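Local structure of putative major capsid protein (Cafeteriavirus-dependent mavirus, 6G44) at residues S143-K155 with S172-Y184. The protein probably builds the outer shell of the virophage particle, its double jelly-roll subunits associating in threes as capsomers. Sequence-based numbering, arbitrary orientation. Where two conformers were deposited one is given.
Sequences SPCSDVDEYNKIK and SRMSRGLGCNYAY. With SO4 (sulfate ion), chain D; SO4 (sulfate ion), chain P.
Asp149 OD1 is gripped by both terminal nitrogens of Arg176, NH1 and NH2, each 2.9 Å away. The oxygen lies in the guanidinium plane, yet the two flat groups are turned 65° apart: NH2 arrives on the syn side of the carboxylate, whereas NH1 comes from above its plane. A bend at chi3 (-53°) in the Arg176 side chain brings its end to Asp147 and Asp149, and there NH1 also donates to Asp147 O at 2.9 Å, from above the carbonyl plane. Asp147 OD1 adds a longer salt bridge to NH1, 3.3 Å. The remaining guanidinium nitrogen, NE, donates to Leu98 O, while Asp147 O has a second partner in Ser100 OG.

Further along, the apolar stem of Arg176 runs past Cys145 CB, and Cys145 SG sits obliquely against the Tyr182 ring, 3.5 Å from CE2. The hydroxyl of that ring donates to Arg176 O, tying the aromatic contact to the arginine's own backbone. Pro144 packs its CB on Asn181 CB, and the Asn181 amide, held by a nearly straight bond from ND2 to Ser172 O (172°), gives Pro144 O a weak bond. One water accepts from Asp147 N and donates to Arg173 O and Ser175 O.

Residues 143-155 lie in the long connection after helix 136-142, and residues 172-184 close it and run into strand 183-186 of a jelly-roll sheet. Two parts of this connection are thus joined through a largely buried arginine whose positive charge is probably balanced by both aspartates, which should in turn favour their ionised forms.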
ATOM      1  N   SER C 143      -8.053  -2.368 -15.449  1.00 10.36           N
ATOM      2  CA  SER C 143      -7.203  -3.000 -16.468  1.00 10.60           C
ATOM      3  C   SER C 143      -6.075  -3.766 -15.805  1.00 11.30           C
ATOM      4  O   SER C 143      -5.546  -3.297 -14.767  1.00 10.62           O
ATOM      5  CB  SER C 143      -6.570  -1.928 -17.354  1.00 10.93           C
ATOM      6  OG  SER C 143      -5.703  -2.457 -18.332  1.00 11.41           O
ATOM      7  N   PRO C 144      -5.611  -4.863 -16.423  1.00 10.54           N
ATOM      8  CA  PRO C 144      -4.383  -5.538 -15.974  1.00 11.02           C
ATOM      9  C   PRO C 144      -3.145  -4.670 -16.193  1.00 11.20           C
ATOM     10  O   PRO C 144      -2.089  -4.940 -15.611  1.00 13.10           O
ATOM     11  CB  PRO C 144      -4.321  -6.822 -16.826  1.00 11.71           C
ATOM     12  CG  PRO C 144      -5.094  -6.433 -18.066  1.00 11.72           C
ATOM     13  CD  PRO C 144      -6.209  -5.538 -17.594  1.00 11.42           C
ATOM     14  N   CYS C 145      -3.240  -3.659 -17.047  1.00 10.60           N
ATOM     15  CA  CYS C 145      -2.096  -2.801 -17.350  1.00 11.26           C
ATOM     16  C   CYS C 145      -2.395  -1.422 -16.792  1.00 11.41           C
ATOM     17  O   CYS C 145      -2.684  -0.482 -17.547  1.00 12.46           O
ATOM     18  CB  CYS C 145      -1.913  -2.743 -18.864  1.00 11.50           C
ATOM     19  SG  CYS C 145      -1.382  -4.334 -19.535  1.00 13.99           S
ATOM     20  N   SER C 146      -2.307  -1.290 -15.466  1.00 11.54           N
ATOM     21  CA  SER C 146      -2.708  -0.074 -14.767  1.00 11.84           C
ATOM     22  C   SER C 146      -1.565   0.839 -14.357  1.00 11.36           C
ATOM     23  O   SER C 146      -1.824   1.976 -14.002  1.00 12.92           O
ATOM     24  CB  SER C 146      -3.549  -0.379 -13.527  1.00 12.75           C
ATOM     25  OG  SER C 146      -2.847  -1.191 -12.618  1.00 14.18           O
ATOM     26  N   ASP C 147      -0.330   0.372 -14.418  1.00 10.27           N
ATOM     27  CA  ASP C 147       0.814   1.213 -14.081  1.00 10.28           C
ATOM     28  C   ASP C 147       0.953   2.314 -15.122  1.00  9.93           C
ATOM     29  O   ASP C 147       0.871   2.015 -16.335  1.00 10.24           O
ATOM     30  CB  ASP C 147       2.073   0.349 -14.018  1.00 10.47           C
ATOM     31  CG  ASP C 147       3.322   1.144 -13.768  1.00 10.88           C
ATOM     32  OD1 ASP C 147       3.935   1.593 -14.771  1.00 10.90           O
ATOM     33  OD2 ASP C 147       3.708   1.307 -12.590  1.00 11.78           O
ATOM     34  N   VAL C 148       1.164   3.555 -14.667  1.00  9.62           N
ATOM     35  CA  VAL C 148       1.293   4.728 -15.510  1.00 10.06           C
ATOM     36  C   VAL C 148       2.755   5.150 -15.555  1.00 10.11           C
ATOM     37  O   VAL C 148       3.412   5.264 -14.502  1.00 10.37           O
ATOM     38  CB  VAL C 148       0.372   5.854 -14.991  1.00 10.99           C
ATOM     39  CG1 VAL C 148       0.619   7.156 -15.709  1.00 11.69           C
ATOM     40  CG2 VAL C 148      -1.096   5.455 -15.093  1.00 11.82           C
ATOM     41  N   ASP C 149       3.260   5.419 -16.756  1.00  9.98           N
ATOM     42  CA  ASP C 149       4.666   5.774 -16.934  1.00 10.10           C
ATOM     43  C   ASP C 149       5.012   7.079 -16.223  1.00 10.10           C
ATOM     44  O   ASP C 149       4.286   8.085 -16.281  1.00 10.62           O
ATOM     45  CB  ASP C 149       4.990   6.009 -18.407  1.00 10.23           C
ATOM     46  CG  ASP C 149       4.892   4.758 -19.251  1.00 10.14           C
ATOM     47  OD1 ASP C 149       5.177   3.673 -18.761  1.00 10.97           O
ATOM     48  OD2 ASP C 149       4.549   4.895 -20.451  1.00 11.82           O
ATOM     49  N   GLU C 150       6.159   7.069 -15.535  1.00 10.28           N
ATOM     50  CA  GLU C 150       6.657   8.263 -14.872  1.00 10.55           C
ATOM     51  C   GLU C 150       7.581   9.082 -15.742  1.00 10.73           C
ATOM     52  O   GLU C 150       7.649  10.301 -15.567  1.00 10.55           O
ATOM     53  CB  GLU C 150       7.374   7.878 -13.575  1.00 10.96           C
ATOM     54  CG  GLU C 150       6.458   7.213 -12.554  1.00 11.43           C
ATOM     55  CD  GLU C 150       6.297   5.703 -12.683  1.00 11.60           C
ATOM     56  OE1 GLU C 150       6.910   5.101 -13.603  1.00 11.54           O
ATOM     57  OE2 GLU C 150       5.547   5.132 -11.846  1.00 11.73           O
ATOM     58  N   TYR C 151       8.329   8.407 -16.618  1.00 10.69           N
ATOM     59  CA  TYR C 151       9.363   9.049 -17.438  1.00 10.99           C
ATOM     60  C   TYR C 151       9.107   8.772 -18.925  1.00 12.02           C
ATOM     61  O   TYR C 151       8.331   7.889 -19.284  1.00 12.51           O
ATOM     62  CB  TYR C 151      10.769   8.636 -17.002  1.00 11.34           C
ATOM     63  CG  TYR C 151      10.972   8.801 -15.518  1.00 11.05           C
ATOM     64  CD1 TYR C 151      11.131  10.054 -14.949  1.00 10.82           C
ATOM     65  CD2 TYR C 151      10.909   7.720 -14.663  1.00 11.13           C
ATOM     66  CE1 TYR C 151      11.247  10.200 -13.584  1.00 10.74           C
ATOM     67  CE2 TYR C 151      11.008   7.863 -13.286  1.00 10.99           C
ATOM     68  CZ  TYR C 151      11.167   9.113 -12.761  1.00 10.61           C
ATOM     69  OH  TYR C 151      11.250   9.229 -11.385  1.00 10.46           O
ATOM     70  N   ASN C 152       9.811   9.506 -19.777  1.00 11.64           N
ATOM     71  CA  ASN C 152       9.542   9.453 -21.199  1.00 12.57           C
ATOM     72  C   ASN C 152      10.321   8.356 -21.949  1.00 12.55           C
ATOM     73  O   ASN C 152      10.180   8.253 -23.172  1.00 13.17           O
ATOM     74  CB  ASN C 152       9.757  10.835 -21.826  1.00 12.24           C
ATOM     75  CG  ASN C 152      11.215  11.199 -21.994  1.00 12.79           C
ATOM     76  OD1 ASN C 152      12.104  10.652 -21.352  1.00 12.49           O
ATOM     77  ND2 ASN C 152      11.457  12.185 -22.860  1.00 14.85           N
ATOM     78  N   LYS C 153      11.125   7.570 -21.235  0.50 12.33           N
ATOM     79  CA  LYS C 153      11.816   6.409 -21.777  0.50 13.13           C
ATOM     80  C   LYS C 153      11.794   5.287 -20.759  0.50 12.73           C
ATOM     81  O   LYS C 153      11.842   5.526 -19.534  0.50 12.77           O
ATOM     82  CB  LYS C 153      13.274   6.707 -22.068  0.50 13.99           C
ATOM     83  CG  LYS C 153      13.534   7.739 -23.139  0.50 15.01           C
ATOM     84  CD  LYS C 153      14.995   7.676 -23.517  0.50 15.86           C
ATOM     85  CE  LYS C 153      15.390   8.719 -24.536  0.50 16.73           C
ATOM     86  NZ  LYS C 153      16.750   9.122 -24.148  0.50 15.96           N
ATOM     87  N   ILE C 154      11.768   4.057 -21.265  1.00 12.22           N
ATOM     88  CA  ILE C 154      11.789   2.845 -20.448  1.00 11.95           C
ATOM     89  C   ILE C 154      12.963   2.015 -20.909  1.00 12.71           C
ATOM     90  O   ILE C 154      13.152   1.832 -22.121  1.00 12.28           O
ATOM     91  CB  ILE C 154      10.483   2.041 -20.647  1.00 11.61           C
ATOM     92  CG1 ILE C 154       9.292   2.804 -20.079  1.00 11.72           C
ATOM     93  CG2 ILE C 154      10.593   0.655 -20.032  1.00 11.85           C
ATOM     94  CD1 ILE C 154       7.939   2.339 -20.611  1.00 11.47           C
ATOM     95  N   LYS C 155      13.778   1.523 -19.988  1.00 13.08           N
ATOM     96  CA  LYS C 155      14.948   0.695 -20.325  1.00 13.59           C
ATOM     97  C   LYS C 155      15.015  -0.511 -19.425  1.00 14.55           C
ATOM     98  O   LYS C 155      14.778  -0.408 -18.213  1.00 14.78           O
ATOM     99  CB  LYS C 155      16.237   1.493 -20.171  1.00 14.32           C
ATOM    100  CG  LYS C 155      16.305   2.734 -21.051  1.00 15.05           C
ATOM    101  CD  LYS C 155      17.688   3.404 -21.018  1.00 15.84           C
ATOM    102  CE  LYS C 155      18.100   3.857 -19.621  1.00 16.57           C
ATOM    103  NZ  LYS C 155      19.377   4.637 -19.679  1.00 17.71           N
ATOM    104  N   SER C 172       2.620  -6.900  -8.486  1.00 11.76           N
ATOM    105  CA  SER C 172       2.018  -7.048  -9.810  1.00 11.56           C
ATOM    106  C   SER C 172       1.460  -5.765 -10.382  1.00 12.52           C
ATOM    107  O   SER C 172       1.464  -5.582 -11.618  1.00 11.49           O
ATOM    108  CB  SER C 172       0.924  -8.094  -9.799  1.00 12.20           C
ATOM    109  OG  SER C 172      -0.154  -7.694  -8.976  1.00 12.66           O
ATOM    110  N   ARG C 173       1.041  -4.833  -9.537  1.00 12.63           N
ATOM    111  CA  ARG C 173       0.437  -3.611 -10.081  0.50 13.63           C
ATOM    112  C   ARG C 173       1.453  -2.728 -10.810  1.00 12.94           C
ATOM    113  O   ARG C 173       1.046  -1.873 -11.590  1.00 12.74           O
ATOM    114  CB  ARG C 173      -0.357  -2.832  -9.018  0.50 16.07           C
ATOM    115  CG  ARG C 173       0.384  -1.805  -8.167  0.50 18.73           C
ATOM    116  CD  ARG C 173      -0.616  -0.719  -7.749  0.50 21.62           C
ATOM    117  NE  ARG C 173      -0.184   0.093  -6.620  0.50 23.23           N
ATOM    118  CZ  ARG C 173       0.554   1.189  -6.716  0.50 24.65           C
ATOM    119  NH1 ARG C 173       0.968   1.615  -7.892  0.50 25.70           N
ATOM    120  NH2 ARG C 173       0.882   1.858  -5.624  0.50 26.66           N
ATOM    121  N   MET C 174       2.753  -2.952 -10.608  1.00 11.50           N
ATOM    122  CA  MET C 174       3.796  -2.148 -11.244  0.50 11.64           C
ATOM    123  C   MET C 174       4.043  -2.568 -12.682  1.00 11.32           C
ATOM    124  O   MET C 174       4.704  -1.849 -13.447  1.00 11.90           O
ATOM    125  CB  MET C 174       5.140  -2.312 -10.503  0.50 11.76           C
ATOM    126  CG  MET C 174       5.138  -1.813  -9.067  0.50 12.47           C
ATOM    127  SD  MET C 174       4.897  -0.038  -9.021  0.50 12.80           S
ATOM    128  CE  MET C 174       3.152   0.024  -8.647  0.50 13.16           C
ATOM    129  N   SER C 175       3.556  -3.753 -13.038  1.00 10.51           N
ATOM    130  CA  SER C 175       3.938  -4.374 -14.312  1.00 10.18           C
ATOM    131  C   SER C 175       2.849  -4.341 -15.386  1.00 10.20           C
ATOM    132  O   SER C 175       1.704  -4.722 -15.138  1.00 10.52           O
ATOM    133  CB  SER C 175       4.338  -5.830 -14.060  1.00 11.06           C
ATOM    134  OG  SER C 175       4.641  -6.486 -15.315  1.00 11.81           O
ATOM    135  N   ARG C 176       3.250  -3.930 -16.599  1.00  9.79           N
ATOM    136  CA  ARG C 176       2.489  -4.140 -17.845  1.00 10.09           C
ATOM    137  C   ARG C 176       3.180  -5.163 -18.747  1.00  9.77           C
ATOM    138  O   ARG C 176       2.897  -5.234 -19.961  1.00 10.15           O
ATOM    139  CB  ARG C 176       2.339  -2.811 -18.586  1.00 10.15           C
ATOM    140  CG  ARG C 176       1.755  -1.676 -17.759  1.00 10.32           C
ATOM    141  CD  ARG C 176       1.310  -0.463 -18.589  1.00 10.60           C
ATOM    142  NE  ARG C 176       2.371   0.049 -19.475  1.00 10.32           N
ATOM    143  CZ  ARG C 176       3.226   1.044 -19.204  1.00 10.58           C
ATOM    144  NH1 ARG C 176       3.215   1.686 -18.034  1.00 10.29           N
ATOM    145  NH2 ARG C 176       4.151   1.367 -20.094  1.00 10.62           N
ATOM    146  N   GLY C 177       4.047  -5.972 -18.144  1.00  9.87           N
ATOM    147  CA  GLY C 177       4.891  -6.905 -18.879  1.00 10.37           C
ATOM    148  C   GLY C 177       4.254  -8.260 -19.018  1.00  9.67           C
ATOM    149  O   GLY C 177       3.132  -8.503 -18.559  1.00  9.85           O
ATOM    150  N   LEU C 178       5.012  -9.162 -19.625  1.00 10.57           N
ATOM    151  CA  LEU C 178       4.519 -10.513 -19.885  1.00 11.09           C
ATOM    152  C   LEU C 178       4.507 -11.329 -18.605  1.00 11.43           C
ATOM    153  O   LEU C 178       5.257 -11.041 -17.663  1.00 12.48           O
ATOM    154  CB  LEU C 178       5.384 -11.188 -20.938  1.00 11.55           C
ATOM    155  CG  LEU C 178       5.540 -10.409 -22.247  1.00 11.72           C
ATOM    156  CD1 LEU C 178       6.512 -11.137 -23.179  1.00 12.53           C
ATOM    157  CD2 LEU C 178       4.204 -10.121 -22.895  1.00 12.01           C
ATOM    158  N   GLY C 179       3.645 -12.326 -18.529  1.00 11.48           N
ATOM    159  CA  GLY C 179       3.723 -13.283 -17.435  1.00 11.50           C
ATOM    160  C   GLY C 179       3.387 -12.690 -16.074  1.00 11.44           C
ATOM    161  O   GLY C 179       3.915 -13.132 -15.075  1.00 11.69           O
ATOM    162  N   CYS C 180       2.529 -11.681 -16.034  1.00 10.88           N
ATOM    163  CA  CYS C 180       2.212 -11.014 -14.751  1.00 10.82           C
ATOM    164  C   CYS C 180       0.700 -10.866 -14.545  1.00 10.30           C
ATOM    165  O   CYS C 180       0.120 -11.627 -13.759  1.00 11.24           O
ATOM    166  CB  CYS C 180       2.945  -9.686 -14.626  1.00 11.13           C
ATOM    167  SG  CYS C 180       2.891  -9.047 -12.913  1.00 11.43           S
ATOM    168  N   ASN C 181       0.063  -9.934 -15.242  1.00  9.76           N
ATOM    169  CA  ASN C 181      -1.372  -9.682 -15.064  1.00  9.54           C
ATOM    170  C   ASN C 181      -2.280 -10.160 -16.197  1.00  9.62           C
ATOM    171  O   ASN C 181      -3.483 -10.269 -15.995  1.00 10.87           O
ATOM    172  CB  ASN C 181      -1.611  -8.197 -14.847  1.00  9.40           C
ATOM    173  CG  ASN C 181      -0.856  -7.674 -13.656  1.00 10.18           C
ATOM    174  OD1 ASN C 181      -0.816  -8.353 -12.615  1.00 11.55           O
ATOM    175  ND2 ASN C 181      -0.245  -6.500 -13.773  1.00 10.79           N
ATOM    176  N   TYR C 182      -1.709 -10.443 -17.378  1.00  9.83           N
ATOM    177  CA  TYR C 182      -2.517 -10.894 -18.541  1.00  9.76           C
ATOM    178  C   TYR C 182      -1.887 -12.109 -19.195  1.00 10.00           C
ATOM    179  O   TYR C 182      -0.669 -12.329 -19.139  1.00 10.43           O
ATOM    180  CB  TYR C 182      -2.712  -9.758 -19.563  1.00  9.84           C
ATOM    181  CG  TYR C 182      -1.430  -9.134 -20.052  1.00 10.28           C
ATOM    182  CD1 TYR C 182      -0.701  -9.694 -21.075  1.00 10.33           C
ATOM    183  CD2 TYR C 182      -0.917  -7.962 -19.462  1.00 10.25           C
ATOM    184  CE1 TYR C 182       0.492  -9.154 -21.504  1.00 10.68           C
ATOM    185  CE2 TYR C 182       0.281  -7.404 -19.897  1.00 10.35           C
ATOM    186  CZ  TYR C 182       0.985  -8.003 -20.937  1.00 10.44           C
ATOM    187  OH  TYR C 182       2.174  -7.493 -21.416  1.00 11.15           O
ATOM    188  N   ALA C 183      -2.759 -12.885 -19.855  1.00 10.64           N
ATOM    189  CA  ALA C 183      -2.340 -14.068 -20.596  1.00 10.81           C
ATOM    190  C   ALA C 183      -1.585 -13.690 -21.860  1.00 10.53           C
ATOM    191  O   ALA C 183      -1.890 -12.700 -22.518  1.00 11.91           O
ATOM    192  CB  ALA C 183      -3.546 -14.899 -20.962  1.00 11.45           C
ATOM    193  N   TYR C 184      -0.599 -14.496 -22.188  1.00 10.92           N
ATOM    194  CA  TYR C 184       0.259 -14.214 -23.338  1.00 11.12           C
ATOM    195  C   TYR C 184       0.894 -15.535 -23.788  1.00 11.82           C
ATOM    196  O   TYR C 184       0.985 -16.503 -23.032  1.00 11.79           O
ATOM    197  CB  TYR C 184       1.377 -13.143 -22.992  1.00 11.26           C
ATOM    198  CG  TYR C 184       2.487 -13.834 -22.254  1.00 11.72           C
ATOM    199  CD1 TYR C 184       2.279 -14.339 -20.974  1.00 12.24           C
ATOM    200  CD2 TYR C 184       3.705 -14.136 -22.876  1.00 11.79           C
ATOM    201  CE1 TYR C 184       3.239 -15.092 -20.333  1.00 12.70           C
ATOM    202  CE2 TYR C 184       4.677 -14.868 -22.227  1.00 12.33           C
ATOM    203  CZ  TYR C 184       4.439 -15.363 -20.954  1.00 12.48           C
ATOM    204  OH  TYR C 184       5.386 -16.169 -20.338  1.00 13.47           O
TER
HETATM  205  S   SO4 D 601       0.658  -9.979  -6.250  1.00 12.05           S
HETATM  206  O1  SO4 D 601      -0.510  -9.216  -6.682  1.00 12.87           O
HETATM  207  O2  SO4 D 601       1.880  -9.253  -6.639  1.00 11.81           O
HETATM  208  O3  SO4 D 601       0.625 -10.090  -4.772  1.00 12.76           O
HETATM  209  O4  SO4 D 601       0.658 -11.362  -6.778  1.00 12.08           O
HETATM  210  S   SO4 P 602      19.534   6.082 -16.367  1.00 23.40           S
HETATM  211  O1  SO4 P 602      19.779   6.705 -17.681  1.00 25.47           O
HETATM  212  O2  SO4 P 602      20.386   6.719 -15.325  1.00 23.70           O
HETATM  213  O3  SO4 P 602      18.105   6.183 -15.966  1.00 26.60           O
HETATM  214  O4  SO4 P 602      19.868   4.636 -16.544  1.00 26.80           O
HETATM  215  O   HOH W   1       0.068  -2.591 -14.165  1.00 11.40           O